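Local coordinates for monovalent Na+/H+ antiporter subunit A (PDB 7D3U), which probably exchanges sodium ions for protons across the cell membrane as the large subunit of the Mrp antiporter complex, at residues V63-A73 against V119-L127; T306-A317 against W386-P395. One frame throughout, in Å; residues are numbered along the deposited sequence.

Interaction 1: residues V63-A73 against V119-L127; sequences VELRLSLDPLA and VLADDVVVL. With LMT (dodecyl-beta-D-maltoside), chain C.
Arg66 and Asp122 lie side by side and point the same way, a worked example of a charged pair joining a strand to a helix-helix turn. The arginine chain runs extended from CG to NE, with CG anti to the backbone N (chi1 175°), and this carries the guanidinium alongside the carboxylate. Arg66 NE gives a salt-bridged hydrogen bond of 2.6 Å to Asp122 OD2, which it meets from above the carboxylate plane; NH2 adds a weak bond to the same oxygen. The other oxygen, Asp122 OD1, is held by Ser184. The backbones join as well: Asp122 N donates to Arg66 O at 2.9 Å. With an alanine here in place of Arg66, Asp122 OD2 is likely to be left without its charged mate, although OD1 would keep Ser184. Asp123 caps helix 124-142 through OD1, which accepts from Val125 N at 3.1 Å, while its OD2 takes a weak bond from Glu64 N. Val63 crosses Val125 at about a right angle, CG2 against CG2 at 3.6 Å. Leu65 CD1 touches Val126 CG2, and dodecyl maltoside lies against both residues. Farther along, Leu69 and Leu120 run alongside each other, CD1 to CD2 at 3.6 Å. Strand 63-68 pairs antiparallel with strand 52-56, helix 2-23 packs on Leu67, Leu69 and Leu120, and Phe389 of subunit D rests on Val125.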
loop_
_atom_site.group_PDB
_atom_site.type_symbol
_atom_site.label_atom_id
_atom_site.label_comp_id
_atom_site.label_asym_id
_atom_site.label_seq_id
_atom_site.Cartn_x
_atom_site.Cartn_y
_atom_site.Cartn_z
ATOM N N VAL B 63 -32.243 11.997 -0.521
ATOM C CA VAL B 63 -32.530 11.823 -1.939
ATOM C C VAL B 63 -33.630 10.787 -2.092
ATOM O O VAL B 63 -33.561 9.704 -1.500
ATOM C CB VAL B 63 -31.270 11.398 -2.710
ATOM C CG1 VAL B 63 -31.619 11.056 -4.145
ATOM C CG2 VAL B 63 -30.229 12.494 -2.655
ATOM N N GLU B 64 -34.642 11.115 -2.885
ATOM C CA GLU B 64 -35.731 10.201 -3.184
ATOM C C GLU B 64 -36.008 10.236 -4.677
ATOM O O GLU B 64 -35.890 11.287 -5.313
ATOM C CB GLU B 64 -36.997 10.563 -2.400
ATOM C CG GLU B 64 -37.483 11.984 -2.625
ATOM C CD GLU B 64 -38.499 12.425 -1.592
ATOM O OE1 GLU B 64 -38.210 13.382 -0.843
ATOM O OE2 GLU B 64 -39.586 11.816 -1.526
ATOM N N LEU B 65 -36.369 9.085 -5.238
ATOM C CA LEU B 65 -36.694 9.036 -6.655
ATOM C C LEU B 65 -38.031 9.730 -6.860
ATOM O O LEU B 65 -39.091 9.107 -6.751
ATOM C CB LEU B 65 -36.732 7.589 -7.154
ATOM C CG LEU B 65 -37.200 7.331 -8.586
ATOM C CD1 LEU B 65 -36.285 8.023 -9.566
ATOM C CD2 LEU B 65 -37.253 5.844 -8.876
ATOM N N ARG B 66 -37.984 11.028 -7.148
ATOM C CA ARG B 66 -39.167 11.881 -7.192
ATOM C C ARG B 66 -39.324 12.416 -8.606
ATOM O O ARG B 66 -38.566 13.296 -9.028
ATOM C CB ARG B 66 -39.046 13.018 -6.181
ATOM C CG ARG B 66 -40.167 14.036 -6.229
ATOM C CD ARG B 66 -40.014 15.035 -5.099
ATOM N NE ARG B 66 -40.729 16.281 -5.356
ATOM C CZ ARG B 66 -41.842 16.644 -4.731
ATOM N NH1 ARG B 66 -42.373 15.854 -3.808
ATOM N NH2 ARG B 66 -42.426 17.796 -5.029
ATOM N N LEU B 67 -40.298 11.887 -9.334
ATOM C CA LEU B 67 -40.563 12.299 -10.703
ATOM C C LEU B 67 -41.727 13.277 -10.733
ATOM O O LEU B 67 -42.740 13.075 -10.058
ATOM C CB LEU B 67 -40.881 11.092 -11.584
ATOM C CG LEU B 67 -40.044 9.833 -11.370
ATOM C CD1 LEU B 67 -40.471 8.766 -12.353
ATOM C CD2 LEU B 67 -38.563 10.121 -11.511
ATOM N N SER B 68 -41.577 14.338 -11.519
ATOM C CA SER B 68 -42.623 15.329 -11.704
ATOM C C SER B 68 -42.854 15.537 -13.191
ATOM O O SER B 68 -41.935 15.402 -14.002
ATOM C CB SER B 68 -42.269 16.663 -11.043
ATOM O OG SER B 68 -42.968 17.732 -11.651
ATOM N N LEU B 69 -44.090 15.875 -13.542
ATOM C CA LEU B 69 -44.505 16.010 -14.933
ATOM C C LEU B 69 -45.114 17.387 -15.169
ATOM O O LEU B 69 -46.188 17.531 -15.749
ATOM C CB LEU B 69 -45.478 14.894 -15.306
ATOM C CG LEU B 69 -46.094 14.888 -16.708
ATOM C CD1 LEU B 69 -45.017 14.722 -17.753
ATOM C CD2 LEU B 69 -47.122 13.781 -16.840
ATOM N N ASP B 70 -44.428 18.430 -14.698
ATOM C CA ASP B 70 -44.850 19.789 -14.995
ATOM C C ASP B 70 -44.903 19.989 -16.509
ATOM O O ASP B 70 -44.221 19.286 -17.257
ATOM C CB ASP B 70 -43.900 20.794 -14.343
ATOM C CG ASP B 70 -42.454 20.563 -14.722
ATOM O OD1 ASP B 70 -42.123 19.437 -15.147
ATOM O OD2 ASP B 70 -41.645 21.504 -14.589
ATOM N N PRO B 71 -45.717 20.935 -16.985
ATOM C CA PRO B 71 -45.968 21.028 -18.435
ATOM C C PRO B 71 -44.717 21.127 -19.291
ATOM O O PRO B 71 -44.732 20.659 -20.438
ATOM C CB PRO B 71 -46.831 22.288 -18.548
ATOM C CG PRO B 71 -47.536 22.363 -17.246
ATOM C CD PRO B 71 -46.540 21.894 -16.229
ATOM N N LEU B 72 -43.635 21.717 -18.781
ATOM C CA LEU B 72 -42.373 21.684 -19.513
ATOM C C LEU B 72 -41.932 20.247 -19.750
ATOM O O LEU B 72 -41.560 19.868 -20.868
ATOM C CB LEU B 72 -41.301 22.462 -18.753
ATOM C CG LEU B 72 -39.867 22.219 -19.214
ATOM C CD1 LEU B 72 -39.666 22.782 -20.605
ATOM C CD2 LEU B 72 -38.887 22.837 -18.239
ATOM N N ALA B 73 -41.983 19.422 -18.703
ATOM C CA ALA B 73 -41.742 18.001 -18.890
ATOM C C ALA B 73 -42.809 17.369 -19.771
ATOM O O ALA B 73 -42.496 16.507 -20.590
ATOM C CB ALA B 73 -41.675 17.293 -17.538
ATOM N N VAL B 119 -35.968 14.405 -18.015
ATOM C CA VAL B 119 -37.019 15.414 -18.099
ATOM C C VAL B 119 -38.064 15.201 -17.013
ATOM O O VAL B 119 -38.705 16.157 -16.563
ATOM C CB VAL B 119 -37.651 15.422 -19.501
ATOM C CG1 VAL B 119 -36.656 15.936 -20.522
ATOM C CG2 VAL B 119 -38.119 14.039 -19.875
ATOM N N LEU B 120 -38.261 13.962 -16.577
ATOM C CA LEU B 120 -39.160 13.646 -15.466
ATOM C C LEU B 120 -38.406 13.594 -14.146
ATOM O O LEU B 120 -38.472 12.604 -13.423
ATOM C CB LEU B 120 -39.874 12.329 -15.728
ATOM C CG LEU B 120 -40.903 12.325 -16.850
ATOM C CD1 LEU B 120 -41.618 10.995 -16.889
ATOM C CD2 LEU B 120 -41.883 13.452 -16.636
ATOM N N ALA B 121 -37.680 14.652 -13.805
ATOM C CA ALA B 121 -36.850 14.669 -12.609
ATOM C C ALA B 121 -37.236 15.857 -11.745
ATOM O O ALA B 121 -37.015 17.009 -12.132
ATOM C CB ALA B 121 -35.366 14.729 -12.970
ATOM N N ASP B 122 -37.814 15.576 -10.578
ATOM C CA ASP B 122 -38.083 16.608 -9.590
ATOM C C ASP B 122 -37.027 16.664 -8.498
ATOM O O ASP B 122 -36.971 17.652 -7.761
ATOM C CB ASP B 122 -39.455 16.391 -8.946
ATOM C CG ASP B 122 -40.039 17.668 -8.387
ATOM O OD1 ASP B 122 -39.588 18.756 -8.798
ATOM O OD2 ASP B 122 -40.949 17.585 -7.537
ATOM N N ASP B 123 -36.211 15.625 -8.370
ATOM C CA ASP B 123 -35.057 15.649 -7.488
ATOM C C ASP B 123 -33.818 15.998 -8.297
ATOM O O ASP B 123 -33.644 15.524 -9.422
ATOM C CB ASP B 123 -34.877 14.297 -6.799
ATOM C CG ASP B 123 -33.746 14.303 -5.798
ATOM O OD1 ASP B 123 -33.114 15.364 -5.627
ATOM O OD2 ASP B 123 -33.490 13.249 -5.180
ATOM N N VAL B 124 -32.959 16.842 -7.726
ATOM C CA VAL B 124 -31.784 17.279 -8.468
ATOM C C VAL B 124 -30.771 16.146 -8.590
ATOM O O VAL B 124 -30.047 16.052 -9.593
ATOM C CB VAL B 124 -31.181 18.534 -7.809
ATOM C CG1 VAL B 124 -30.552 18.197 -6.467
ATOM C CG2 VAL B 124 -30.179 19.192 -8.738
ATOM N N VAL B 125 -30.724 15.248 -7.604
ATOM C CA VAL B 125 -29.764 14.154 -7.654
ATOM C C VAL B 125 -30.162 13.138 -8.717
ATOM O O VAL B 125 -29.316 12.659 -9.478
ATOM C CB VAL B 125 -29.623 13.505 -6.266
ATOM C CG1 VAL B 125 -28.960 12.145 -6.381
ATOM C CG2 VAL B 125 -28.823 14.415 -5.353
ATOM N N VAL B 126 -31.452 12.807 -8.806
ATOM C CA VAL B 126 -31.882 11.907 -9.871
ATOM C C VAL B 126 -31.765 12.595 -11.224
ATOM O O VAL B 126 -31.562 11.934 -12.251
ATOM C CB VAL B 126 -33.308 11.390 -9.612
ATOM C CG1 VAL B 126 -34.338 12.462 -9.898
ATOM C CG2 VAL B 126 -33.577 10.166 -10.456
ATOM N N LEU B 127 -31.856 13.925 -11.253
ATOM C CA LEU B 127 -31.604 14.657 -12.488
ATOM C C LEU B 127 -30.166 14.462 -12.946
ATOM O O LEU B 127 -29.910 14.181 -14.122
ATOM C CB LEU B 127 -31.914 16.139 -12.290
ATOM C CG LEU B 127 -31.883 17.013 -13.540
ATOM C CD1 LEU B 127 -32.905 18.126 -13.434
ATOM C CD2 LEU B 127 -30.497 17.585 -13.738
HETATM C C1B LMT C . -34.614 -1.027 0.181
HETATM C C2B LMT C . -34.291 -0.954 1.694
HETATM C C3B LMT C . -32.775 -1.076 1.986
HETATM C C4B LMT C . -31.950 -1.603 0.781
HETATM C C5B LMT C . -32.787 -2.613 -0.035
HETATM C C6B LMT C . -32.849 -3.962 0.685
HETATM O O1B LMT C . -34.212 0.160 -0.459
HETATM O O2B LMT C . -34.769 0.240 2.165
HETATM O O3B LMT C . -32.543 -1.796 3.133
HETATM O "O4'" LMT C . -31.539 -0.567 -0.034
HETATM O O5B LMT C . -34.084 -2.179 -0.429
HETATM O O6B LMT C . -32.446 -4.966 -0.157
HETATM C "C1'" LMT C . -37.115 1.086 -3.349
HETATM C "C2'" LMT C . -36.469 -0.321 -3.395
HETATM C "C3'" LMT C . -35.115 -0.378 -2.630
HETATM C "C4'" LMT C . -34.990 0.693 -1.528
HETATM C "C5'" LMT C . -36.428 1.015 -1.043
HETATM C "C6'" LMT C . -36.502 1.872 0.194
HETATM O "O1'" LMT C . -36.389 1.961 -4.108
HETATM O "O2'" LMT C . -37.348 -1.248 -2.868
HETATM O "O3'" LMT C . -34.071 -0.257 -3.501
HETATM O "O5'" LMT C . -37.196 1.652 -2.037
HETATM O "O6'" LMT C . -35.213 2.234 0.483
HETATM C C1 LMT C . -36.618 1.862 -5.492
HETATM C C2 LMT C . -35.300 2.191 -6.122
HETATM C C3 LMT C . -35.242 3.463 -6.896
HETATM C C4 LMT C . -34.477 3.189 -8.162
HETATM C C5 LMT C . -33.046 3.558 -7.986
HETATM C C6 LMT C . -32.413 3.979 -9.269
HETATM C C7 LMT C . -33.138 5.164 -9.829
HETATM C C8 LMT C . -32.355 5.707 -10.969
HETATM C C9 LMT C . -33.120 6.634 -11.851
HETATM C C10 LMT C . -32.322 6.796 -13.112
HETATM C C11 LMT C . -33.138 7.411 -14.200
HETATM C C12 LMT C . -33.665 8.744 -13.799
#

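Interaction 2: residues T306-A317 against W386-P395; sequences TIGVGTPAAMVA and WMFKSMLDAP
The indole of Trp386 meets Val316 and Ala313, and with it begins a contact that illustrates how two nearly antiparallel helices can pack through small residues. Segments 312-317 and 386-391 run at 158° to each other, their axes 8.4 Å apart at closest approach. Val316 CG1 sits over one face of the indole in a CH-pi contact, 4.0 Å from the centroid of the six-membered ring of Trp386, while Lys389 CE lies over the opposite face. Ala313 O comes up to the ring edge, in its plane, 3.6 Å from Trp386 CZ3. Outside the two segments, Asp495 O accepts from Trp386 NE1, which helps fix the rotation of the ring. Ala317 CB packs against Trp386 CB at 3.9 Å and also reaches the backbone of Met387. The Met387 chain bends at its last torsion (chi3 -43°), bringing CE to within 3.6 Å of Thr306 CG2, and the two side chains cross at about a right angle. Ser390 is a knob in the hole formed by Thr306, Ala313, Ala314 and Ala317, its CB 3.5 Å from Ala313 O. The extended end of Met391 places CE 3.9 Å from Thr306 CB, while its CG meets Val309 CG2. A type I turn from Met391 to Ala394 then carries the chain past Val309. Ala394 CB touches the same Val309 methyl, CG2, and Pro395 CD packs on Val309 O at 3.3 Å. Around this pairing, helix 243-252 packs on Ile307 and Met315, helix 402-423 on Phe388, Met391 and Ala394, and helix 504-520 on Phe388, Lys389 and Leu392.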
loop_
_atom_site.group_PDB
_atom_site.type_symbol
_atom_site.label_atom_id
_atom_site.label_comp_id
_atom_site.label_asym_id
_atom_site.label_seq_id
_atom_site.Cartn_x
_atom_site.Cartn_y
_atom_site.Cartn_z
ATOM N N THR B 306 -31.897 32.682 -27.007
ATOM C CA THR B 306 -33.246 33.147 -26.701
ATOM C C THR B 306 -33.729 32.644 -25.350
ATOM O O THR B 306 -34.731 33.151 -24.839
ATOM C CB THR B 306 -34.244 32.730 -27.777
ATOM O OG1 THR B 306 -35.567 33.047 -27.331
ATOM C CG2 THR B 306 -34.177 31.248 -28.016
ATOM N N ILE B 307 -33.050 31.659 -24.762
ATOM C CA ILE B 307 -33.323 31.304 -23.375
ATOM C C ILE B 307 -32.683 32.316 -22.436
ATOM O O ILE B 307 -33.315 32.797 -21.489
ATOM C CB ILE B 307 -32.834 29.876 -23.079
ATOM C CG1 ILE B 307 -33.846 28.854 -23.579
ATOM C CG2 ILE B 307 -32.599 29.688 -21.594
ATOM C CD1 ILE B 307 -33.347 27.441 -23.525
ATOM N N GLY B 308 -31.421 32.659 -22.692
ATOM C CA GLY B 308 -30.734 33.656 -21.896
ATOM C C GLY B 308 -31.367 35.026 -21.953
ATOM O O GLY B 308 -31.090 35.860 -21.086
ATOM N N VAL B 309 -32.194 35.289 -22.967
ATOM C CA VAL B 309 -33.013 36.501 -22.940
ATOM C C VAL B 309 -33.810 36.563 -21.641
ATOM O O VAL B 309 -33.904 37.615 -20.997
ATOM C CB VAL B 309 -33.929 36.563 -24.175
ATOM C CG1 VAL B 309 -35.047 37.563 -23.960
ATOM C CG2 VAL B 309 -33.121 36.925 -25.405
ATOM N N GLY B 310 -34.380 35.432 -21.230
ATOM C CA GLY B 310 -34.964 35.289 -19.909
ATOM C C GLY B 310 -36.191 36.129 -19.628
ATOM O O GLY B 310 -36.260 36.807 -18.600
ATOM N N THR B 311 -37.162 36.097 -20.529
ATOM C CA THR B 311 -38.444 36.760 -20.350
ATOM C C THR B 311 -39.540 35.785 -20.746
ATOM O O THR B 311 -39.291 34.841 -21.503
ATOM C CB THR B 311 -38.544 38.045 -21.184
ATOM O OG1 THR B 311 -38.487 37.723 -22.579
ATOM C CG2 THR B 311 -37.421 39.008 -20.840
ATOM N N PRO B 312 -40.759 35.967 -20.227
ATOM C CA PRO B 312 -41.856 35.061 -20.608
ATOM C C PRO B 312 -42.068 34.949 -22.105
ATOM O O PRO B 312 -42.431 33.872 -22.592
ATOM C CB PRO B 312 -43.070 35.684 -19.911
ATOM C CG PRO B 312 -42.499 36.372 -18.733
ATOM C CD PRO B 312 -41.168 36.910 -19.173
ATOM N N ALA B 313 -41.845 36.027 -22.856
ATOM C CA ALA B 313 -41.934 35.957 -24.308
ATOM C C ALA B 313 -40.787 35.177 -24.926
ATOM O O ALA B 313 -40.850 34.857 -26.117
ATOM C CB ALA B 313 -41.977 37.364 -24.902
ATOM N N ALA B 314 -39.748 34.868 -24.155
ATOM C CA ALA B 314 -38.587 34.161 -24.677
ATOM C C ALA B 314 -38.685 32.656 -24.503
ATOM O O ALA B 314 -38.222 31.910 -25.373
ATOM C CB ALA B 314 -37.316 34.667 -23.996
ATOM N N MET B 315 -39.278 32.189 -23.403
ATOM C CA MET B 315 -39.392 30.752 -23.187
ATOM C C MET B 315 -40.365 30.114 -24.167
ATOM O O MET B 315 -40.168 28.964 -24.572
ATOM C CB MET B 315 -39.817 30.469 -21.750
ATOM C CG MET B 315 -38.810 30.942 -20.730
ATOM S SD MET B 315 -37.131 30.500 -21.193
ATOM C CE MET B 315 -36.214 31.777 -20.345
ATOM N N VAL B 316 -41.410 30.842 -24.566
ATOM C CA VAL B 316 -42.319 30.334 -25.589
ATOM C C VAL B 316 -41.567 30.103 -26.891
ATOM O O VAL B 316 -41.705 29.054 -27.535
ATOM C CB VAL B 316 -43.497 31.303 -25.787
ATOM C CG1 VAL B 316 -44.437 30.770 -26.842
ATOM C CG2 VAL B 316 -44.228 31.520 -24.479
ATOM N N ALA B 317 -40.758 31.083 -27.297
ATOM C CA ALA B 317 -39.964 30.932 -28.510
ATOM C C ALA B 317 -38.973 29.787 -28.374
ATOM O O ALA B 317 -38.784 29.007 -29.312
ATOM C CB ALA B 317 -39.238 32.237 -28.828
ATOM N N TRP B 386 -40.760 34.182 -33.790
ATOM C CA TRP B 386 -40.970 34.275 -32.351
ATOM C C TRP B 386 -39.656 34.505 -31.619
ATOM O O TRP B 386 -39.589 35.309 -30.683
ATOM C CB TRP B 386 -41.656 33.011 -31.839
ATOM C CG TRP B 386 -43.086 33.219 -31.497
ATOM C CD1 TRP B 386 -44.158 33.034 -32.314
ATOM C CD2 TRP B 386 -43.607 33.662 -30.242
ATOM N NE1 TRP B 386 -45.319 33.333 -31.646
ATOM C CE2 TRP B 386 -45.006 33.720 -30.370
ATOM C CE3 TRP B 386 -43.026 34.013 -29.023
ATOM C CZ2 TRP B 386 -45.833 34.116 -29.324
ATOM C CZ3 TRP B 386 -43.848 34.406 -27.987
ATOM C CH2 TRP B 386 -45.236 34.453 -28.143
ATOM N N MET B 387 -38.598 33.807 -32.035
ATOM C CA MET B 387 -37.285 34.027 -31.439
ATOM C C MET B 387 -36.813 35.458 -31.659
ATOM O O MET B 387 -36.234 36.075 -30.758
ATOM C CB MET B 387 -36.278 33.041 -32.025
ATOM C CG MET B 387 -34.885 33.176 -31.463
ATOM S SD MET B 387 -33.919 31.696 -31.786
ATOM C CE MET B 387 -35.130 30.441 -31.395
ATOM N N PHE B 388 -37.049 35.999 -32.852
ATOM C CA PHE B 388 -36.659 37.379 -33.126
ATOM C C PHE B 388 -37.476 38.360 -32.295
ATOM O O PHE B 388 -36.930 39.331 -31.760
ATOM C CB PHE B 388 -36.809 37.679 -34.615
ATOM C CG PHE B 388 -35.845 36.929 -35.481
ATOM C CD1 PHE B 388 -34.565 36.655 -35.036
ATOM C CD2 PHE B 388 -36.216 36.498 -36.742
ATOM C CE1 PHE B 388 -33.675 35.965 -35.829
ATOM C CE2 PHE B 388 -35.330 35.808 -37.539
ATOM C CZ PHE B 388 -34.058 35.541 -37.082
ATOM N N LYS B 389 -38.786 38.129 -32.182
ATOM C CA LYS B 389 -39.623 38.961 -31.327
ATOM C C LYS B 389 -39.164 38.907 -29.877
ATOM O O LYS B 389 -39.249 39.909 -29.157
ATOM C CB LYS B 389 -41.081 38.515 -31.452
ATOM C CG LYS B 389 -41.943 38.724 -30.222
ATOM C CD LYS B 389 -43.355 38.222 -30.474
ATOM C CE LYS B 389 -44.152 38.124 -29.187
ATOM N NZ LYS B 389 -44.171 39.414 -28.450
ATOM N N SER B 390 -38.660 37.755 -29.436
ATOM C CA SER B 390 -38.174 37.629 -28.067
ATOM C C SER B 390 -36.860 38.374 -27.873
ATOM O O SER B 390 -36.697 39.123 -26.904
ATOM C CB SER B 390 -38.011 36.156 -27.708
ATOM O OG SER B 390 -37.497 36.021 -26.396
ATOM N N MET B 391 -35.906 38.172 -28.783
ATOM C CA MET B 391 -34.578 38.753 -28.625
ATOM C C MET B 391 -34.583 40.275 -28.699
ATOM O O MET B 391 -33.622 40.907 -28.253
ATOM C CB MET B 391 -33.631 38.193 -29.685
ATOM C CG MET B 391 -33.152 36.784 -29.400
ATOM S SD MET B 391 -32.167 36.112 -30.748
ATOM C CE MET B 391 -31.701 34.527 -30.065
ATOM N N LEU B 392 -35.636 40.878 -29.253
ATOM C CA LEU B 392 -35.661 42.326 -29.410
ATOM C C LEU B 392 -35.751 43.061 -28.080
ATOM O O LEU B 392 -35.413 44.247 -28.021
ATOM C CB LEU B 392 -36.826 42.740 -30.305
ATOM C CG LEU B 392 -36.590 42.617 -31.808
ATOM C CD1 LEU B 392 -37.545 43.521 -32.557
ATOM C CD2 LEU B 392 -35.149 42.946 -32.162
ATOM N N ASP B 393 -36.198 42.396 -27.019
ATOM C CA ASP B 393 -36.275 42.990 -25.691
ATOM C C ASP B 393 -35.322 42.290 -24.731
ATOM O O ASP B 393 -35.632 42.077 -23.558
ATOM C CB ASP B 393 -37.707 42.963 -25.158
ATOM C CG ASP B 393 -38.349 41.594 -25.270
ATOM O OD1 ASP B 393 -37.820 40.631 -24.678
ATOM O OD2 ASP B 393 -39.394 41.483 -25.947
ATOM N N ALA B 394 -34.145 41.924 -25.231
ATOM C CA ALA B 394 -33.147 41.272 -24.402
ATOM C C ALA B 394 -32.654 42.227 -23.317
ATOM O O ALA B 394 -32.709 43.450 -23.481
ATOM C CB ALA B 394 -31.972 40.802 -25.256
ATOM N N PRO B 395 -32.167 41.699 -22.194
ATOM C CA PRO B 395 -31.647 42.574 -21.136
ATOM C C PRO B 395 -30.343 43.247 -21.528
ATOM O O PRO B 395 -29.832 43.036 -22.632
ATOM C CB PRO B 395 -31.451 41.615 -19.956
ATOM C CG PRO B 395 -31.264 40.286 -20.590
ATOM C CD PRO B 395 -32.169 40.286 -21.782
#

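In the fold
From the N terminus, the chain first closes interaction 1, where strand 63-68 and the start of helix 71-94 meet the turn between helices 102-119 and 124-142; the loop so closed consists mostly of two helices. Interaction 2 opens much later, joining the bend between helices 288-308 and 312-341 to the end of helix 379-391 and the turn that follows. The two are in series, neither nested nor crossed. The centres of interaction 1 and interaction 2 lie about 25 Å apart, and the nearest atoms of interaction 1 and interaction 2 about 7 Å, without touching. One ties a strand to a helix-helix turn, the other packs helix ends together, both on the same side of the chain's centre.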